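Local coordinates for protein Mypaa.01249.c (Mycobacterium paratuberculosis, PDB 3RD5) that is probably an oxidoreductase of the short-chain dehydrogenase/reductase family, built on a Rossmann-type fold, at residues R17-T22 against R34-R39; L125-L130 against S188-L193; L193-G198 against L236-Q241; S110-N115 against K169-L174. All coordinates share one frame; numbering follows the deposited sequence. Where two conformers were deposited one is given.

Contact 1: residues R17-T22 against R34-R39; sequences RTVVIT and RELARR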
loop_
_atom_site.group_PDB
_atom_site.type_symbol
_atom_site.label_atom_id
_atom_site.label_comp_id
_atom_site.label_asym_id
_atom_site.label_seq_id
_atom_site.Cartn_x
_atom_site.Cartn_y
_atom_site.Cartn_z
ATOM N N ARG A 17 18.759 6.119 3.505
ATOM C CA ARG A 17 17.342 6.406 3.309
ATOM C C ARG A 17 16.506 5.437 4.147
ATOM O O ARG A 17 16.864 4.291 4.286
ATOM C CB ARG A 17 16.928 6.317 1.832
ATOM C CG ARG A 17 17.771 7.212 0.931
ATOM C CD ARG A 17 17.246 7.215 -0.508
ATOM N NE ARG A 17 16.107 8.104 -0.520
ATOM C CZ ARG A 17 15.062 7.980 -1.322
ATOM N NH1 ARG A 17 15.019 7.007 -2.245
ATOM N NH2 ARG A 17 14.074 8.868 -1.214
ATOM N N THR A 18 15.396 5.903 4.686
ATOM C CA THR A 18 14.513 5.116 5.545
ATOM C C THR A 18 13.239 4.812 4.786
ATOM O O THR A 18 12.585 5.694 4.200
ATOM C CB THR A 18 14.191 5.860 6.838
ATOM O OG1 THR A 18 15.416 6.062 7.586
ATOM C CG2 THR A 18 13.163 5.093 7.713
ATOM N N VAL A 19 12.861 3.529 4.788
ATOM C CA VAL A 19 11.669 3.037 4.105
ATOM C C VAL A 19 10.797 2.321 5.118
ATOM O O VAL A 19 11.242 1.352 5.751
ATOM C CB VAL A 19 12.019 2.082 2.958
ATOM C CG1 VAL A 19 10.737 1.621 2.255
ATOM C CG2 VAL A 19 12.995 2.766 1.954
ATOM N N VAL A 20 9.555 2.766 5.297
ATOM C CA VAL A 20 8.579 2.072 6.110
ATOM C C VAL A 20 7.769 1.183 5.218
ATOM O O VAL A 20 7.256 1.678 4.196
ATOM C CB VAL A 20 7.638 3.063 6.849
ATOM C CG1 VAL A 20 6.513 2.318 7.597
ATOM C CG2 VAL A 20 8.444 3.903 7.840
ATOM N N ILE A 21 7.609 -0.093 5.566
ATOM C CA ILE A 21 6.863 -1.079 4.759
ATOM C C ILE A 21 5.859 -1.771 5.649
ATOM O O ILE A 21 6.257 -2.414 6.626
ATOM C CB ILE A 21 7.799 -2.189 4.140
ATOM C CG1 ILE A 21 8.966 -1.556 3.371
ATOM C CG2 ILE A 21 6.967 -3.138 3.221
ATOM C CD1 ILE A 21 9.915 -2.594 2.727
ATOM N N THR A 22 4.568 -1.702 5.325
ATOM C CA THR A 22 3.596 -2.492 6.064
ATOM C C THR A 22 3.614 -3.921 5.533
ATOM O O THR A 22 3.744 -4.148 4.317
ATOM C CB THR A 22 2.203 -1.901 5.997
ATOM O OG1 THR A 22 1.735 -1.929 4.639
ATOM C CG2 THR A 22 2.171 -0.420 6.516
ATOM N N ARG A 34 13.804 -7.043 1.750
ATOM C CA ARG A 34 15.118 -7.675 1.522
ATOM C C ARG A 34 15.904 -6.892 0.469
ATOM O O ARG A 34 17.110 -6.615 0.645
ATOM C CB ARG A 34 14.940 -9.152 1.114
ATOM C CG ARG A 34 16.218 -9.919 0.915
ATOM C CD ARG A 34 15.932 -11.266 0.239
ATOM N NE ARG A 34 15.674 -11.093 -1.208
ATOM C CZ ARG A 34 15.013 -11.956 -1.986
ATOM N NH1 ARG A 34 14.470 -13.078 -1.496
ATOM N NH2 ARG A 34 14.917 -11.696 -3.272
ATOM N N GLU A 35 15.271 -6.571 -0.667
ATOM C CA GLU A 35 15.990 -5.932 -1.763
ATOM C C GLU A 35 16.358 -4.492 -1.421
ATOM O O GLU A 35 17.453 -4.031 -1.754
ATOM C CB GLU A 35 15.176 -5.981 -3.054
ATOM C CG GLU A 35 14.927 -7.385 -3.590
ATOM C CD GLU A 35 16.159 -8.071 -4.173
ATOM O OE1 GLU A 35 17.160 -7.422 -4.464
ATOM O OE2 GLU A 35 16.077 -9.301 -4.429
ATOM N N LEU A 36 15.471 -3.762 -0.754
ATOM C CA LEU A 36 15.841 -2.408 -0.356
ATOM C C LEU A 36 16.966 -2.387 0.697
ATOM O O LEU A 36 17.903 -1.560 0.638
ATOM C CB LEU A 36 14.611 -1.649 0.168
ATOM C CG LEU A 36 13.577 -1.399 -0.905
ATOM C CD1 LEU A 36 12.255 -0.934 -0.278
ATOM C CD2 LEU A 36 14.114 -0.353 -1.924
ATOM N N ALA A 37 16.919 -3.305 1.663
ATOM C CA ALA A 37 17.976 -3.393 2.655
ATOM C C ALA A 37 19.329 -3.758 2.002
ATOM O O ALA A 37 20.374 -3.271 2.429
ATOM C CB ALA A 37 17.600 -4.425 3.770
ATOM N N ARG A 38 19.308 -4.639 1.006
ATOM C CA ARG A 38 20.547 -5.020 0.282
ATOM C C ARG A 38 21.195 -3.797 -0.394
ATOM O O ARG A 38 22.413 -3.788 -0.610
ATOM C CB ARG A 38 20.233 -6.119 -0.763
ATOM C CG ARG A 38 21.369 -6.562 -1.671
ATOM C CD ARG A 38 20.950 -7.487 -2.865
ATOM N NE ARG A 38 19.863 -6.954 -3.745
ATOM C CZ ARG A 38 20.060 -6.162 -4.812
ATOM N NH1 ARG A 38 21.296 -5.777 -5.147
ATOM N NH2 ARG A 38 19.007 -5.715 -5.518
ATOM N N ARG A 39 20.369 -2.793 -0.725
ATOM C CA ARG A 39 20.830 -1.547 -1.352
ATOM C C ARG A 39 21.084 -0.426 -0.342
ATOM O O ARG A 39 21.283 0.727 -0.737
ATOM C CB ARG A 39 19.879 -1.118 -2.458
ATOM C CG ARG A 39 19.770 -2.157 -3.620
ATOM C CD ARG A 39 21.029 -2.467 -4.272
ATOM N NE ARG A 39 21.473 -1.366 -5.106
ATOM C CZ ARG A 39 22.731 -1.005 -5.329
ATOM N NH1 ARG A 39 23.771 -1.642 -4.761
ATOM N NH2 ARG A 39 22.957 0.016 -6.138
#
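In the first beta-alpha-beta unit of the Rossmann-type fold, Leu-36 of helix 27-38 packs on Val-19 and Ile-21 of strand 18-22. A single methyl does the touching. Leu-36 CD1 lies 3.9 Å from Val-19 CG1, and in the Ile-21 conformer described, one of two, it is 4.2 Å from Ile-21 CD1. Val-19 holds CG1 anti to its backbone N (chi1 -179°), which sends this branch to the leucine, and the Val-19 and Leu-36 side chains cross at about a right angle. The two strand residues, two apart in sequence, share the face of the strand that looks at the helix, while the backbones stay well separated, with 8.2 Å between Val-19 CA and Leu-36 CA. Phe-14 also lies against Leu-36. On the outer part of the helix the chemistry changes to charge. Arg-34 NH2 meets Glu-35 OE2 at 2.9 Å, almost straight at 178° and in the guanidinium plane, though on the anti side of the carboxylate. Glu-35 OE1 faces the guanidinium edge of Arg-38, which has two modelled conformers, so that half of the network is less certain. Arg-34 NH2 has a second acidic partner in Asp-229. With no hydrogen bond between strand and helix, the buried interface is purely apolar, and the charged groups pair away from the strand.

Contact 2: residues L125-L130 against S188-L193; sequences LLLPRL and SPLRAL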
loop_
_atom_site.group_PDB
_atom_site.type_symbol
_atom_site.label_atom_id
_atom_site.label_comp_id
_atom_site.label_asym_id
_atom_site.label_seq_id
_atom_site.Cartn_x
_atom_site.Cartn_y
_atom_site.Cartn_z
ATOM N N LEU A 125 -1.073 10.324 9.013
ATOM C CA LEU A 125 -0.302 10.561 10.230
ATOM C C LEU A 125 1.200 10.697 9.950
ATOM O O LEU A 125 1.873 11.489 10.633
ATOM C CB LEU A 125 -0.558 9.449 11.231
ATOM C CG LEU A 125 -1.964 9.413 11.816
ATOM C CD1 LEU A 125 -2.236 8.083 12.501
ATOM C CD2 LEU A 125 -2.198 10.605 12.786
ATOM N N LEU A 126 1.726 10.023 8.932
ATOM C CA LEU A 126 3.157 10.108 8.593
ATOM C C LEU A 126 3.530 11.245 7.639
ATOM O O LEU A 126 4.691 11.670 7.588
ATOM C CB LEU A 126 3.647 8.788 8.025
ATOM C CG LEU A 126 3.685 7.621 8.995
ATOM C CD1 LEU A 126 4.178 6.312 8.292
ATOM C CD2 LEU A 126 4.607 7.942 10.183
ATOM N N LEU A 127 2.576 11.710 6.820
ATOM C CA LEU A 127 2.858 12.666 5.766
ATOM C C LEU A 127 3.708 13.877 6.172
ATOM O O LEU A 127 4.613 14.234 5.406
ATOM C CB LEU A 127 1.576 13.159 5.083
ATOM C CG LEU A 127 1.059 12.318 3.935
ATOM C CD1 LEU A 127 -0.356 12.754 3.547
ATOM C CD2 LEU A 127 1.945 12.349 2.678
ATOM N N PRO A 128 3.454 14.470 7.342
ATOM C CA PRO A 128 4.282 15.622 7.745
ATOM C C PRO A 128 5.765 15.316 7.946
ATOM O O PRO A 128 6.567 16.272 8.050
ATOM C CB PRO A 128 3.634 16.061 9.063
ATOM C CG PRO A 128 2.268 15.538 9.002
ATOM C CD PRO A 128 2.365 14.229 8.304
ATOM N N ARG A 129 6.122 14.045 8.061
ATOM C CA ARG A 129 7.490 13.606 8.328
ATOM C C ARG A 129 8.066 12.710 7.230
ATOM O O ARG A 129 9.118 12.100 7.408
ATOM C CB ARG A 129 7.558 12.929 9.689
ATOM C CG ARG A 129 7.062 13.864 10.813
ATOM C CD ARG A 129 7.352 13.322 12.217
ATOM N NE ARG A 129 6.730 12.039 12.450
ATOM C CZ ARG A 129 5.449 11.826 12.676
ATOM N NH1 ARG A 129 4.581 12.824 12.695
ATOM N NH2 ARG A 129 5.023 10.583 12.891
ATOM N N LEU A 130 7.407 12.703 6.080
ATOM C CA LEU A 130 7.873 11.978 4.892
ATOM C C LEU A 130 8.572 12.933 3.930
ATOM O O LEU A 130 8.148 14.097 3.748
ATOM C CB LEU A 130 6.708 11.326 4.145
ATOM C CG LEU A 130 6.015 10.131 4.800
ATOM C CD1 LEU A 130 4.908 9.557 3.869
ATOM C CD2 LEU A 130 7.013 9.037 5.248
ATOM N N SER A 188 3.506 20.470 -2.323
ATOM C CA SER A 188 4.433 19.503 -1.739
ATOM C C SER A 188 5.297 18.863 -2.821
ATOM O O SER A 188 4.790 18.590 -3.925
ATOM C CB SER A 188 3.643 18.409 -1.019
ATOM O OG SER A 188 4.484 17.375 -0.551
ATOM N N PRO A 189 6.564 18.538 -2.496
ATOM C CA PRO A 189 7.370 17.768 -3.456
ATOM C C PRO A 189 7.107 16.255 -3.391
ATOM O O PRO A 189 7.656 15.505 -4.198
ATOM C CB PRO A 189 8.793 18.091 -3.042
ATOM C CG PRO A 189 8.712 18.249 -1.579
ATOM C CD PRO A 189 7.359 18.904 -1.305
ATOM N N LEU A 190 6.275 15.832 -2.461
ATOM C CA LEU A 190 5.974 14.400 -2.326
ATOM C C LEU A 190 5.159 13.908 -3.490
ATOM O O LEU A 190 4.333 14.644 -4.054
ATOM C CB LEU A 190 5.226 14.096 -1.026
ATOM C CG LEU A 190 5.923 14.444 0.287
ATOM C CD1 LEU A 190 4.958 14.200 1.476
ATOM C CD2 LEU A 190 7.215 13.656 0.458
ATOM N N ARG A 191 5.360 12.640 -3.824
ATOM C CA ARG A 191 4.555 11.943 -4.859
ATOM C C ARG A 191 3.820 10.772 -4.232
ATOM O O ARG A 191 4.324 10.104 -3.319
ATOM C CB ARG A 191 5.412 11.430 -6.014
ATOM C CG ARG A 191 5.822 12.501 -6.924
ATOM C CD ARG A 191 6.884 12.008 -7.901
ATOM N NE ARG A 191 8.204 12.025 -7.268
ATOM C CZ ARG A 191 9.338 11.829 -7.918
ATOM N NH1 ARG A 191 9.321 11.426 -9.182
ATOM N NH2 ARG A 191 10.488 12.018 -7.280
ATOM N N ALA A 192 2.638 10.499 -4.763
ATOM C CA ALA A 192 1.860 9.290 -4.476
ATOM C C ALA A 192 1.810 8.427 -5.711
ATOM O O ALA A 192 1.386 8.872 -6.773
ATOM C CB ALA A 192 0.416 9.682 -4.024
ATOM N N LEU A 193 2.245 7.174 -5.571
ATOM C CA LEU A 193 2.349 6.213 -6.675
ATOM C C LEU A 193 1.690 4.934 -6.266
ATOM O O LEU A 193 1.452 4.672 -5.086
ATOM C CB LEU A 193 3.841 5.933 -6.998
ATOM C CG LEU A 193 4.728 7.156 -7.206
ATOM C CD1 LEU A 193 6.221 6.767 -7.346
ATOM C CD2 LEU A 193 4.285 7.917 -8.438
#
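The shortest polar bond here, Arg-129 N to Leu-126 O at 2.8 Å, closes a turn at the C-terminal part of helix 110-126, and that turn brings Leu-127 and Leu-130 against Leu-190. A longer backbone bond, Leu-130 N to Leu-127 O at 3.3 Å, follows one residue on. Across the contact Leu-190 meets both partners. Its CD1 comes to 3.7 Å from Leu-127 CD2 and also lies near Leu-130, 4.3 Å from Leu-130 CB. Leu-190 CD2 rests on the backbone of Leu-130, 3.4 Å from its carbonyl O, a close CH-to-oxygen approach and not a hydrogen bond. The Leu-190 side chain leaves its backbone with CG anti to the carbonyl carbon (chi1 -60°), aimed at the other segment. In the fold, this joins the end of helix 110-126 to the lead-in at the N-terminal end of strand 191-195, one of the parallel strands of the Rossmann-type sheet, where Arg-191 is backbone hydrogen-bonded to Asp-132 and Val-134. Just before Leu-190 the loop is shaped by an ST turn: Leu-190 N donates to Ser-188 OG at 3.0 Å and 161°, which satisfies the amide next to the apolar side chain. Phe-289 and Pro-290 near the C-terminus also pack on Leu-127, as does Leu-179 of helix 161-185. The guanidinium of Arg-191 pairs with Asp-242, while Ala-192 N is bound by Gln-180 OE1.

Contact 3: residues L193-G198 against L236-Q241; sequences LAAHPG and LYAASQ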
loop_
_atom_site.group_PDB
_atom_site.type_symbol
_atom_site.label_atom_id
_atom_site.label_comp_id
_atom_site.label_asym_id
_atom_site.label_seq_id
_atom_site.Cartn_x
_atom_site.Cartn_y
_atom_site.Cartn_z
ATOM N N LEU A 193 2.245 7.174 -5.571
ATOM C CA LEU A 193 2.349 6.213 -6.675
ATOM C C LEU A 193 1.690 4.934 -6.266
ATOM O O LEU A 193 1.452 4.672 -5.086
ATOM C CB LEU A 193 3.841 5.933 -6.998
ATOM C CG LEU A 193 4.728 7.156 -7.206
ATOM C CD1 LEU A 193 6.221 6.767 -7.346
ATOM C CD2 LEU A 193 4.285 7.917 -8.438
ATOM N N ALA A 194 1.386 4.086 -7.237
ATOM C CA ALA A 194 0.837 2.766 -6.962
ATOM C C ALA A 194 1.552 1.713 -7.787
ATOM O O ALA A 194 2.194 2.014 -8.789
ATOM C CB ALA A 194 -0.709 2.745 -7.243
ATOM N N ALA A 195 1.448 0.460 -7.338
ATOM C CA ALA A 195 2.008 -0.708 -8.022
ATOM C C ALA A 195 1.087 -1.873 -7.800
ATOM O O ALA A 195 0.292 -1.889 -6.854
ATOM C CB ALA A 195 3.431 -1.040 -7.460
ATOM N N HIS A 196 1.182 -2.901 -8.647
ATOM C CA HIS A 196 0.505 -4.155 -8.366
ATOM C C HIS A 196 1.360 -5.328 -8.818
ATOM O O HIS A 196 2.129 -5.187 -9.771
ATOM C CB HIS A 196 -0.909 -4.193 -8.999
ATOM C CG HIS A 196 -0.925 -4.477 -10.459
ATOM N ND1 HIS A 196 -1.036 -5.764 -10.956
ATOM C CD2 HIS A 196 -0.816 -3.653 -11.528
ATOM C CE1 HIS A 196 -1.006 -5.705 -12.274
ATOM N NE2 HIS A 196 -0.859 -4.442 -12.662
ATOM N N PRO A 197 1.171 -6.500 -8.172
ATOM C CA PRO A 197 2.163 -7.578 -8.332
ATOM C C PRO A 197 1.859 -8.526 -9.467
ATOM O O PRO A 197 2.618 -9.502 -9.640
ATOM C CB PRO A 197 2.081 -8.312 -6.989
ATOM C CG PRO A 197 0.667 -8.089 -6.563
ATOM C CD PRO A 197 0.405 -6.658 -6.914
ATOM N N GLY A 198 0.800 -8.303 -10.239
ATOM C CA GLY A 198 0.409 -9.284 -11.252
ATOM C C GLY A 198 -0.388 -10.436 -10.683
ATOM O O GLY A 198 -1.198 -10.278 -9.778
ATOM N N LEU A 236 9.118 -2.332 -6.180
ATOM C CA LEU A 236 10.486 -1.807 -6.125
ATOM C C LEU A 236 10.759 -0.768 -7.220
ATOM O O LEU A 236 11.463 0.208 -7.012
ATOM C CB LEU A 236 11.485 -2.978 -6.166
ATOM C CG LEU A 236 11.531 -3.857 -4.903
ATOM C CD1 LEU A 236 12.275 -5.201 -5.156
ATOM C CD2 LEU A 236 12.141 -3.084 -3.715
ATOM N N TYR A 237 10.168 -0.988 -8.402
ATOM C CA TYR A 237 10.234 -0.012 -9.482
ATOM C C TYR A 237 9.506 1.289 -9.081
ATOM O O TYR A 237 10.062 2.386 -9.173
ATOM C CB TYR A 237 9.632 -0.625 -10.747
ATOM C CG TYR A 237 9.703 0.200 -12.012
ATOM C CD1 TYR A 237 8.762 1.176 -12.263
ATOM C CD2 TYR A 237 10.626 -0.078 -12.986
ATOM C CE1 TYR A 237 8.728 1.866 -13.482
ATOM C CE2 TYR A 237 10.595 0.610 -14.199
ATOM C CZ TYR A 237 9.642 1.561 -14.416
ATOM O OH TYR A 237 9.625 2.232 -15.641
ATOM N N ALA A 238 8.293 1.171 -8.549
ATOM C CA ALA A 238 7.553 2.347 -8.078
ATOM C C ALA A 238 8.272 3.090 -6.943
ATOM O O ALA A 238 8.234 4.311 -6.877
ATOM C CB ALA A 238 6.136 1.956 -7.631
ATOM N N ALA A 239 8.977 2.351 -6.091
ATOM C CA ALA A 239 9.692 2.964 -4.954
ATOM C C ALA A 239 10.954 3.673 -5.330
ATOM O O ALA A 239 11.427 4.494 -4.542
ATOM C CB ALA A 239 10.016 1.898 -3.911
ATOM N N SER A 240 11.504 3.373 -6.513
ATOM C CA SER A 240 12.850 3.813 -6.862
ATOM C C SER A 240 12.981 4.717 -8.088
ATOM O O SER A 240 14.023 5.370 -8.221
ATOM C CB SER A 240 13.766 2.602 -7.021
ATOM O OG SER A 240 13.382 1.785 -8.099
ATOM N N GLN A 241 12.036 4.655 -9.032
ATOM C CA GLN A 241 12.213 5.324 -10.326
ATOM C C GLN A 241 11.620 6.717 -10.323
ATOM O O GLN A 241 10.750 7.021 -9.549
ATOM C CB GLN A 241 11.593 4.483 -11.439
ATOM C CG GLN A 241 12.165 3.081 -11.540
ATOM C CD GLN A 241 13.676 3.036 -11.696
ATOM O OE1 GLN A 241 14.459 2.607 -10.775
ATOM N NE2 GLN A 241 14.136 3.502 -12.851
#
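Two contacts with Ala-238 make the tight part here: the methyl of Ala-195, with the two CB atoms 4.0 Å apart, and Leu-193 CD1, which presses to 3.2 Å from Ala-238 O. The CA atoms of Ala-195 and Ala-238 are 6.3 Å apart. With a single methyl on each side, strand 193-195 and helix 236-240 approach to 8.0 Å between axes and run nearly antiparallel, at 164°. The Ala-238 methyl also sits 4.1 Å from Ala-194 O. Leu-193 reaches its oxygen with CG anti to its carbonyl carbon (chi1 -51°). That oxygen is not left to apolar neighbours, since Arg-133 NH1 hydrogen-bonds to it and to Gln-241 O as well. Toward the partly exposed side, the strand takes no part. There the chain folds back on the helix, Gln-241 CG lying over the centre of the Tyr-237 ring at 3.7 Å from its plane; Trp-6, from the N-terminal region, meets this ring edge-to-face. Val-135 and Val-249 of the neighbouring strands also touch Ala-238, so the alanine lies over the sheet and not over one strand alone. A helix laid along a parallel sheet and running against its strands is the layering of the Rossmann-type alpha/beta fold.

Contact 4: residues S110-N115 against K169-L174; sequences SQIGTN and KLANLL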
loop_
_atom_site.group_PDB
_atom_site.type_symbol
_atom_site.label_atom_id
_atom_site.label_comp_id
_atom_site.label_asym_id
_atom_site.label_seq_id
_atom_site.Cartn_x
_atom_site.Cartn_y
_atom_site.Cartn_z
ATOM N N SER A 110 -13.329 -6.241 7.076
ATOM C CA SER A 110 -11.881 -6.419 7.271
ATOM C C SER A 110 -11.003 -6.081 6.069
ATOM O O SER A 110 -9.888 -5.595 6.251
ATOM C CB SER A 110 -11.544 -7.804 7.850
ATOM O OG SER A 110 -11.703 -8.840 6.888
ATOM N N GLN A 111 -11.486 -6.316 4.861
ATOM C CA GLN A 111 -10.658 -6.035 3.683
ATOM C C GLN A 111 -10.558 -4.529 3.465
ATOM O O GLN A 111 -9.458 -4.001 3.290
ATOM C CB GLN A 111 -11.133 -6.799 2.450
ATOM C CG GLN A 111 -11.118 -8.300 2.666
ATOM C CD GLN A 111 -11.350 -9.080 1.405
ATOM O OE1 GLN A 111 -10.497 -9.094 0.493
ATOM N NE2 GLN A 111 -12.497 -9.761 1.326
ATOM N N ILE A 112 -11.676 -3.819 3.396
ATOM C CA ILE A 112 -11.583 -2.352 3.253
ATOM C C ILE A 112 -10.863 -1.762 4.462
ATOM O O ILE A 112 -10.086 -0.795 4.320
ATOM C CB ILE A 112 -12.958 -1.709 2.984
ATOM C CG1 ILE A 112 -12.839 -0.277 2.505
ATOM C CG2 ILE A 112 -13.869 -1.741 4.221
ATOM C CD1 ILE A 112 -12.302 -0.123 1.071
ATOM N N GLY A 113 -11.092 -2.325 5.640
ATOM C CA GLY A 113 -10.493 -1.796 6.867
ATOM C C GLY A 113 -8.982 -1.948 6.902
ATOM O O GLY A 113 -8.265 -1.025 7.335
ATOM N N THR A 114 -8.490 -3.096 6.518
ATOM C CA THR A 114 -7.054 -3.391 6.530
ATOM C C THR A 114 -6.360 -2.721 5.348
ATOM O O THR A 114 -5.370 -2.001 5.490
ATOM C CB THR A 114 -6.792 -4.908 6.430
ATOM O OG1 THR A 114 -7.444 -5.585 7.519
ATOM C CG2 THR A 114 -5.276 -5.226 6.451
ATOM N N ASN A 115 -6.870 -2.965 4.140
ATOM C CA ASN A 115 -6.138 -2.669 2.919
ATOM C C ASN A 115 -6.195 -1.192 2.586
ATOM O O ASN A 115 -5.235 -0.639 2.058
ATOM C CB ASN A 115 -6.748 -3.460 1.771
ATOM C CG ASN A 115 -6.631 -4.972 1.922
ATOM O OD1 ASN A 115 -5.933 -5.475 2.817
ATOM N ND2 ASN A 115 -7.317 -5.719 1.042
ATOM N N LYS A 169 -9.166 -2.716 -3.350
ATOM C CA LYS A 169 -8.083 -2.507 -4.349
ATOM C C LYS A 169 -8.353 -1.317 -5.256
ATOM O O LYS A 169 -7.453 -0.567 -5.647
ATOM C CB LYS A 169 -7.764 -3.797 -5.076
ATOM C CG LYS A 169 -7.237 -4.899 -4.165
ATOM C CD LYS A 169 -5.835 -4.602 -3.666
ATOM C CE LYS A 169 -5.698 -4.538 -2.169
ATOM N NZ LYS A 169 -4.299 -4.123 -1.811
ATOM N N LEU A 170 -9.621 -1.092 -5.585
ATOM C CA LEU A 170 -10.053 0.124 -6.241
ATOM C C LEU A 170 -9.831 1.337 -5.326
ATOM O O LEU A 170 -9.303 2.365 -5.763
ATOM C CB LEU A 170 -11.522 -0.021 -6.664
ATOM C CG LEU A 170 -12.136 1.252 -7.250
ATOM C CD1 LEU A 170 -11.410 1.799 -8.511
ATOM C CD2 LEU A 170 -13.611 1.053 -7.551
ATOM N N ALA A 171 -10.182 1.201 -4.051
ATOM C CA ALA A 171 -9.926 2.256 -3.075
ATOM C C ALA A 171 -8.454 2.654 -3.012
ATOM O O ALA A 171 -8.116 3.834 -2.957
ATOM C CB ALA A 171 -10.457 1.877 -1.690
ATOM N N ASN A 172 -7.550 1.667 -3.122
ATOM C CA ASN A 172 -6.113 1.948 -3.098
ATOM C C ASN A 172 -5.706 2.886 -4.235
ATOM O O ASN A 172 -4.838 3.757 -4.072
ATOM C CB ASN A 172 -5.281 0.669 -3.265
ATOM C CG ASN A 172 -5.311 -0.305 -2.092
ATOM O OD1 ASN A 172 -5.209 -1.528 -2.329
ATOM N ND2 ASN A 172 -5.343 0.178 -0.841
ATOM N N LEU A 173 -6.315 2.717 -5.407
ATOM C CA LEU A 173 -6.030 3.572 -6.562
ATOM C C LEU A 173 -6.657 4.968 -6.446
ATOM O O LEU A 173 -6.013 5.980 -6.746
ATOM C CB LEU A 173 -6.443 2.874 -7.881
ATOM C CG LEU A 173 -5.533 1.711 -8.228
ATOM C CD1 LEU A 173 -6.085 0.929 -9.419
ATOM C CD2 LEU A 173 -4.132 2.215 -8.663
ATOM N N LEU A 174 -7.921 5.012 -6.032
ATOM C CA LEU A 174 -8.598 6.293 -5.821
ATOM C C LEU A 174 -7.894 7.093 -4.729
ATOM O O LEU A 174 -7.821 8.332 -4.793
ATOM C CB LEU A 174 -10.051 6.033 -5.475
ATOM C CG LEU A 174 -10.929 5.476 -6.595
ATOM C CD1 LEU A 174 -12.274 5.015 -6.014
ATOM C CD2 LEU A 174 -11.154 6.499 -7.726
#
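Hydrogen bonding across the contact rests on Asn-172 and Asn-115. Asn-172 ND2 donates to Asn-115 O at 3.0 Å; the oxygen lies in the amide plane of Asn-172, but the donor stands 55° above the carbonyl plane. His-119 ND1 also bonds to that oxygen. The other end of the same amide, Asn-172 OD1, takes a bond from Lys-169 NZ at 2.8 Å, so both ends of the group are held and its rotation is fixed. Lys-169 NZ bonds further to Val-137 O, while Asn-115 ND2 is held by Ser-168 OG and Ile-96 O. Van der Waals contact is of two kinds. Lys-169 CE passes 3.8 Å from Asn-115 ND2, the two side chains crossing at about a right angle. Ile-112, with CG1 anti to its backbone N (chi1 -166°), extends CD1 to 3.9 Å from Ala-171 CB. The axes of segments 110-115 and 169-174 approach to 9.9 Å and cross at -32°, with a wider pi-type turn at 112-115. Tyr-165 and Lys-169 have the YxxxK spacing of the family's catalytic residues, and Asn-115 probably corresponds to its conserved asparagine. Asn-172 would then be a second-shell residue that holds the lysine NZ and ties it to helix 110-126.

Contacts 1 and 3 pack helices on one face of the central sheet and meet directly, Leu-36 CG lying 3.6 Å from Leu-236 CD2. Contact 4 belongs to the opposite face, and strand 191-195 lies between: Ala-194 CB, turned from the helix of contact 3, touches Leu-173 CD2 of contact 4 at 3.7 Å. Contacts 1 and 4 are the farthest apart, about 23 Å between centres. Contact 2 shares Leu-193 with contact 3 and helix 110-126 with contact 4, yet its centre is about 16 Å from that of contact 3 and 19 Å from that of contact 4. Contact 4 includes Asn-115 and Lys-169, two of the probable catalytic residues, and lies next to Tyr-165.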